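Local coordinates for Non-structural protein 5 (Modoc virus, PDB 2WA2) that probably methylates the viral RNA cap at guanine N7 and ribose 2'-O, with S-adenosylmethionine as the methyl donor, at residues Val87-Gly92 against Asp150-Asp155; Lys110-Gly115 against Ser137-Thr142. The protein carries 4 engineered substitutions. All coordinates share one frame; numbering follows the deposited sequence.

How the contacts relate
Contact 1 (87-92 with 150-155) lies deep in the chain, its centre about 9 Å from the chain's centre, and all its touching residues are buried. Contact 2 (110-115 with 137-142) lies about 16 Å out and is only partly buried. They share a sheet, since strands 86-89 and 106-112 are neighbours in it, and along the chain contact 2 is nested inside the loop closed by contact 1. Contact 1 is regular parallel pairing lined mostly by apolar side chains; contact 2 joins a strand end and its following loop to an irregular loop through backbone carbonyls and a lysine amine. Of S-adenosylmethionine, contact 1 meets the amino group and ribose, contact 2 chiefly the adenine.

Contact 1: Val87-Gly92 against Asp150-Asp155; sequences VDLGCG and DTVLCD. With SAM (S-adenosylmethionine), chain C.
L89 and D155 close the last rung of this parallel pairing only weakly: D155 N to L89 O is 3.3 Å. The same carbonyl also receives a CA-H...O contact, C154 CA lying 3.4 Å from L89 O. Earlier rungs are firmer. V87 N bonds T151 O with an N-H...O angle of 165°. L153 N reaches V87 O at 2.9 Å, and L89 N bonds L153 O. The bonds run to alternate residues, as in parallel strands, here crossing at -20°.

On one face, in one of the two conformers deposited for V87, V87 CG2 meets V152 CG2 at 3.8 Å. L89 CD1 lies near V152 CG1, and L89 CB and the sulfur of C154 lie against each other. On the other, D88 OD1 lies by L153 CB, the two side chains passing at a slant, and D88 OD2 is hydrogen-bonded to S97 OG.

Past L89 and C154 the segments separate, and S-adenosylmethionine sits at the C-terminal ends of the strands. D155 CG stands anti to its backbone N (chi1 -164°), and the carboxylate it carries takes the ligand's amino group, SAM N to D155 OD2 at 2.8 Å; OD1 bonds Y230 OH. G90, at positive phi and without a side chain, lets SAM O4' come within 3.4 Å of G90 CA. G92, also at positive phi, has no CB to collide with SAM SD. This glycine-rich turn after the first strand is the cofactor-binding loop of Rossmann-like methyltransferases.

In the sheet, strand 106-112 flanks 86-89 and strand 188-193 flanks 151-154. Helix 163-183 packs I177 on L89 and C154, while W96 of helix 95-101 covers D88 and L153 on the other face.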
# COMPACT_ATOMS: atom_id res chain seq x y z
N VAL A 87 13.14 -3.56 -2.84
CA VAL A 87 12.81 -3.95 -1.46
C VAL A 87 11.31 -4.11 -1.31
O VAL A 87 10.53 -3.35 -1.90
CB VAL A 87 13.39 -3.02 -0.35
CG1 VAL A 87 14.89 -3.21 -0.22
CG2 VAL A 87 13.03 -1.55 -0.55
N ASP A 88 10.91 -5.15 -0.59
CA ASP A 88 9.51 -5.38 -0.32
C ASP A 88 9.36 -5.39 1.19
O ASP A 88 9.66 -6.38 1.86
CB ASP A 88 9.03 -6.67 -0.99
CG ASP A 88 7.52 -6.90 -0.82
OD1 ASP A 88 6.83 -5.98 -0.34
OD2 ASP A 88 7.05 -8.02 -1.11
N LEU A 89 8.95 -4.24 1.73
CA LEU A 89 8.78 -4.07 3.16
C LEU A 89 7.39 -4.50 3.61
O LEU A 89 6.37 -4.01 3.08
CB LEU A 89 9.08 -2.62 3.56
CG LEU A 89 10.47 -2.15 3.09
CD1 LEU A 89 10.59 -0.66 3.24
CD2 LEU A 89 11.64 -2.87 3.82
N GLY A 90 7.34 -5.42 4.56
CA GLY A 90 6.06 -5.98 4.99
C GLY A 90 5.55 -6.95 3.93
O GLY A 90 4.46 -6.79 3.41
N CYS A 91 6.37 -7.93 3.59
CA CYS A 91 6.06 -8.78 2.44
C CYS A 91 4.96 -9.80 2.73
O CYS A 91 4.32 -10.33 1.80
CB CYS A 91 7.35 -9.43 1.89
SG CYS A 91 8.00 -10.78 2.91
N GLY A 92 4.73 -10.10 4.01
CA GLY A 92 3.77 -11.15 4.37
C GLY A 92 4.05 -12.43 3.61
O GLY A 92 5.21 -12.89 3.56
N ASP A 150 16.63 0.41 -5.81
CA ASP A 150 16.12 1.17 -6.94
C ASP A 150 14.60 1.30 -6.94
O ASP A 150 14.05 2.21 -7.60
CB ASP A 150 16.58 0.51 -8.22
CG ASP A 150 18.08 0.34 -8.24
OD1 ASP A 150 18.75 1.37 -8.41
OD2 ASP A 150 18.57 -0.79 -8.03
N THR A 151 13.93 0.41 -6.19
CA THR A 151 12.47 0.40 -6.07
C THR A 151 12.11 0.06 -4.62
O THR A 151 12.58 -0.94 -4.08
CB THR A 151 11.83 -0.69 -6.95
OG1 THR A 151 12.39 -0.67 -8.27
CG2 THR A 151 10.33 -0.50 -7.01
N VAL A 152 11.28 0.90 -4.01
CA VAL A 152 10.84 0.64 -2.63
C VAL A 152 9.35 0.30 -2.62
O VAL A 152 8.52 1.15 -2.97
CB VAL A 152 11.14 1.83 -1.73
CG1 VAL A 152 10.53 1.62 -0.32
CG2 VAL A 152 12.63 2.09 -1.71
N LEU A 153 9.02 -0.93 -2.24
CA LEU A 153 7.63 -1.39 -2.14
C LEU A 153 7.27 -1.54 -0.69
O LEU A 153 8.08 -2.02 0.09
CB LEU A 153 7.43 -2.76 -2.83
CG LEU A 153 7.78 -2.84 -4.33
CD1 LEU A 153 7.45 -4.23 -4.86
CD2 LEU A 153 7.07 -1.74 -5.15
N CYS A 154 6.05 -1.17 -0.32
CA CYS A 154 5.63 -1.41 1.06
C CYS A 154 4.13 -1.55 1.11
O CYS A 154 3.41 -0.67 0.63
CB CYS A 154 6.05 -0.25 1.95
SG CYS A 154 5.67 -0.44 3.72
N ASP A 155 3.66 -2.67 1.64
CA ASP A 155 2.23 -2.93 1.65
C ASP A 155 1.77 -3.19 3.10
O ASP A 155 0.94 -4.06 3.36
CB ASP A 155 1.92 -4.10 0.71
CG ASP A 155 0.44 -4.23 0.33
OD1 ASP A 155 -0.30 -3.22 0.32
OD2 ASP A 155 0.02 -5.34 -0.00
N SAM C . 2.00 -7.34 -0.28
CA SAM C . 1.56 -8.53 0.53
C SAM C . 1.33 -9.73 -0.38
O SAM C . 1.24 -9.56 -1.60
OXT SAM C . 1.20 -10.89 0.05
CB SAM C . 0.29 -8.20 1.30
CG SAM C . 0.49 -7.22 2.44
SD SAM C . 1.04 -8.15 3.89
CE SAM C . -0.60 -8.60 4.56
C5' SAM C . 1.44 -6.85 5.07
C4' SAM C . 2.43 -7.48 6.06
O4' SAM C . 3.20 -6.51 6.72
C3' SAM C . 1.72 -8.27 7.15
O3' SAM C . 1.94 -9.63 6.88
C2' SAM C . 2.39 -7.87 8.45
O2' SAM C . 2.78 -9.02 9.16
C1' SAM C . 3.61 -7.09 7.95
N9 SAM C . 4.06 -6.07 8.89
C8 SAM C . 3.27 -5.20 9.61
N7 SAM C . 4.06 -4.41 10.34
C5 SAM C . 5.34 -4.78 10.10
C6 SAM C . 6.57 -4.31 10.59
N6 SAM C . 6.64 -3.34 11.48
N1 SAM C . 7.73 -4.89 10.11
C2 SAM C . 7.70 -5.91 9.20
N3 SAM C . 6.50 -6.39 8.71
C4 SAM C . 5.35 -5.82 9.18

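Contact 2: Lys110-Gly115 against Ser137-Thr142; sequences KAYTLG and SKVDVT. Engineered in segment 137-142: T142 (natural residue Arg). With SAM (S-adenosylmethionine), chain C.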
# COMPACT_ATOMS: atom_id res chain seq x y z
N LYS A 110 14.67 -8.11 -2.19
CA LYS A 110 14.94 -8.28 -0.81
C LYS A 110 13.63 -7.98 -0.06
O LYS A 110 13.16 -6.82 0.00
CB LYS A 110 16.07 -7.33 -0.40
CG LYS A 110 17.39 -7.60 -1.18
CD LYS A 110 18.48 -6.73 -0.58
CE LYS A 110 19.84 -6.93 -1.24
NZ LYS A 110 20.85 -5.97 -0.61
N ALA A 111 13.06 -9.05 0.49
CA ALA A 111 11.72 -9.06 1.10
C ALA A 111 11.80 -9.26 2.63
O ALA A 111 12.57 -10.09 3.12
CB ALA A 111 10.90 -10.17 0.44
N TYR A 112 11.03 -8.47 3.36
CA TYR A 112 11.11 -8.43 4.83
C TYR A 112 9.72 -8.42 5.45
O TYR A 112 8.84 -7.70 4.99
CB TYR A 112 11.90 -7.18 5.28
CG TYR A 112 13.29 -7.14 4.73
CD1 TYR A 112 14.34 -7.78 5.40
CD2 TYR A 112 13.57 -6.50 3.50
CE1 TYR A 112 15.64 -7.76 4.87
CE2 TYR A 112 14.88 -6.47 2.97
CZ TYR A 112 15.89 -7.11 3.65
OH TYR A 112 17.18 -7.10 3.15
N THR A 113 9.53 -9.22 6.51
CA THR A 113 8.25 -9.19 7.21
C THR A 113 8.40 -9.68 8.65
O THR A 113 9.38 -10.36 9.00
CB THR A 113 7.17 -9.99 6.41
OG1 THR A 113 5.86 -9.50 6.73
CG2 THR A 113 7.31 -11.50 6.61
N LEU A 114 7.46 -9.28 9.50
CA LEU A 114 7.48 -9.65 10.91
C LEU A 114 7.41 -11.17 11.08
O LEU A 114 8.28 -11.75 11.71
CB LEU A 114 6.30 -9.03 11.62
CG LEU A 114 6.42 -7.71 12.36
CD1 LEU A 114 5.14 -7.59 13.16
CD2 LEU A 114 7.64 -7.68 13.31
N GLY A 115 6.36 -11.80 10.54
CA GLY A 115 6.27 -13.25 10.48
C GLY A 115 6.18 -13.86 11.87
O GLY A 115 6.41 -15.05 12.04
N SER A 137 12.08 -13.23 7.33
CA SER A 137 11.09 -13.05 8.39
C SER A 137 11.77 -12.62 9.68
O SER A 137 13.01 -12.53 9.75
CB SER A 137 10.24 -14.32 8.60
OG SER A 137 9.62 -14.67 7.38
N LYS A 138 10.96 -12.35 10.69
CA LYS A 138 11.42 -11.92 12.00
C LYS A 138 12.24 -10.64 11.92
O LYS A 138 13.34 -10.54 12.50
CB LYS A 138 12.21 -13.07 12.68
CG LYS A 138 11.57 -14.42 12.51
CD LYS A 138 10.31 -14.54 13.28
CE LYS A 138 9.80 -16.00 13.19
NZ LYS A 138 8.44 -16.06 13.78
N VAL A 139 11.69 -9.65 11.21
CA VAL A 139 12.28 -8.32 11.09
C VAL A 139 11.15 -7.30 11.21
O VAL A 139 10.10 -7.43 10.53
CB VAL A 139 13.01 -8.12 9.70
CG1 VAL A 139 13.43 -6.69 9.53
CG2 VAL A 139 14.24 -9.00 9.61
N ASP A 140 11.37 -6.32 12.08
CA ASP A 140 10.49 -5.17 12.23
C ASP A 140 11.06 -4.11 11.29
O ASP A 140 12.11 -3.50 11.56
CB ASP A 140 10.50 -4.67 13.67
CG ASP A 140 9.59 -3.45 13.88
OD1 ASP A 140 9.07 -2.86 12.88
OD2 ASP A 140 9.41 -3.08 15.06
N VAL A 141 10.36 -3.88 10.19
CA VAL A 141 10.90 -2.98 9.16
C VAL A 141 10.91 -1.53 9.62
O VAL A 141 11.68 -0.75 9.09
CB VAL A 141 10.19 -3.10 7.78
CG1 VAL A 141 10.24 -4.55 7.24
CG2 VAL A 141 8.79 -2.54 7.84
N THR A 142 10.09 -1.17 10.60
CA THR A 142 10.13 0.19 11.13
C THR A 142 11.46 0.51 11.84
O THR A 142 11.73 1.69 12.14
CB THR A 142 8.96 0.52 12.10
OG1 THR A 142 9.15 -0.17 13.34
CG2 THR A 142 7.58 0.17 11.49
N SAM C . 2.00 -7.34 -0.28
CA SAM C . 1.56 -8.53 0.53
C SAM C . 1.33 -9.73 -0.38
O SAM C . 1.24 -9.56 -1.60
OXT SAM C . 1.20 -10.89 0.05
CB SAM C . 0.29 -8.20 1.30
CG SAM C . 0.49 -7.22 2.44
SD SAM C . 1.04 -8.15 3.89
CE SAM C . -0.60 -8.60 4.56
C5' SAM C . 1.44 -6.85 5.07
C4' SAM C . 2.43 -7.48 6.06
O4' SAM C . 3.20 -6.51 6.72
C3' SAM C . 1.72 -8.27 7.15
O3' SAM C . 1.94 -9.63 6.88
C2' SAM C . 2.39 -7.87 8.45
O2' SAM C . 2.78 -9.02 9.16
C1' SAM C . 3.61 -7.09 7.95
N9 SAM C . 4.06 -6.07 8.89
C8 SAM C . 3.27 -5.20 9.61
N7 SAM C . 4.06 -4.41 10.34
C5 SAM C . 5.34 -4.78 10.10
C6 SAM C . 6.57 -4.31 10.59
N6 SAM C . 6.64 -3.34 11.48
N1 SAM C . 7.73 -4.89 10.11
C2 SAM C . 7.70 -5.91 9.20
N3 SAM C . 6.50 -6.39 8.71
C4 SAM C . 5.35 -5.82 9.18
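T113 and L114 meet V139 and K138 through backbone atoms, where the end of strand 106-112 and the loop after strand 133-136 form part of the adenine site of this Rossmann-like methyltransferase fold. The packed part lies beside the base. V139 N bonds T113 O at 3.3 Å, approaching from above the carbonyl plane by 44°. V141 CG1 sits between the Y112 side chain and the adenine, 3.7 Å from Y112 CB and 3.5 Å from SAM C2. From the other segment, L114 CG comes within 3.8 Å of SAM N1, while its CD2 turns to the backbone of V139 and D140. V141 N gives the adenine a nearly straight bond, 2.8 Å to SAM N1 at 167°.

The solvent side is looser and more polar. K138 is exposed; its chain bends at chi2 (-71°), and K138 NZ donates to G115 O at 2.9 Å, again from above the carbonyl plane. A crystal neighbour touches K138, so lattice packing may influence this conformation. K138 N also bonds L114 O.

D140 OD1 closes an Asx turn, accepting from T142 N and T142 OG1 on the same face of the carboxylate, T142 being an engineered residue. That oxygen also accepts from the adenine amino group, SAM N6 to D140 OD1 being 2.8 Å.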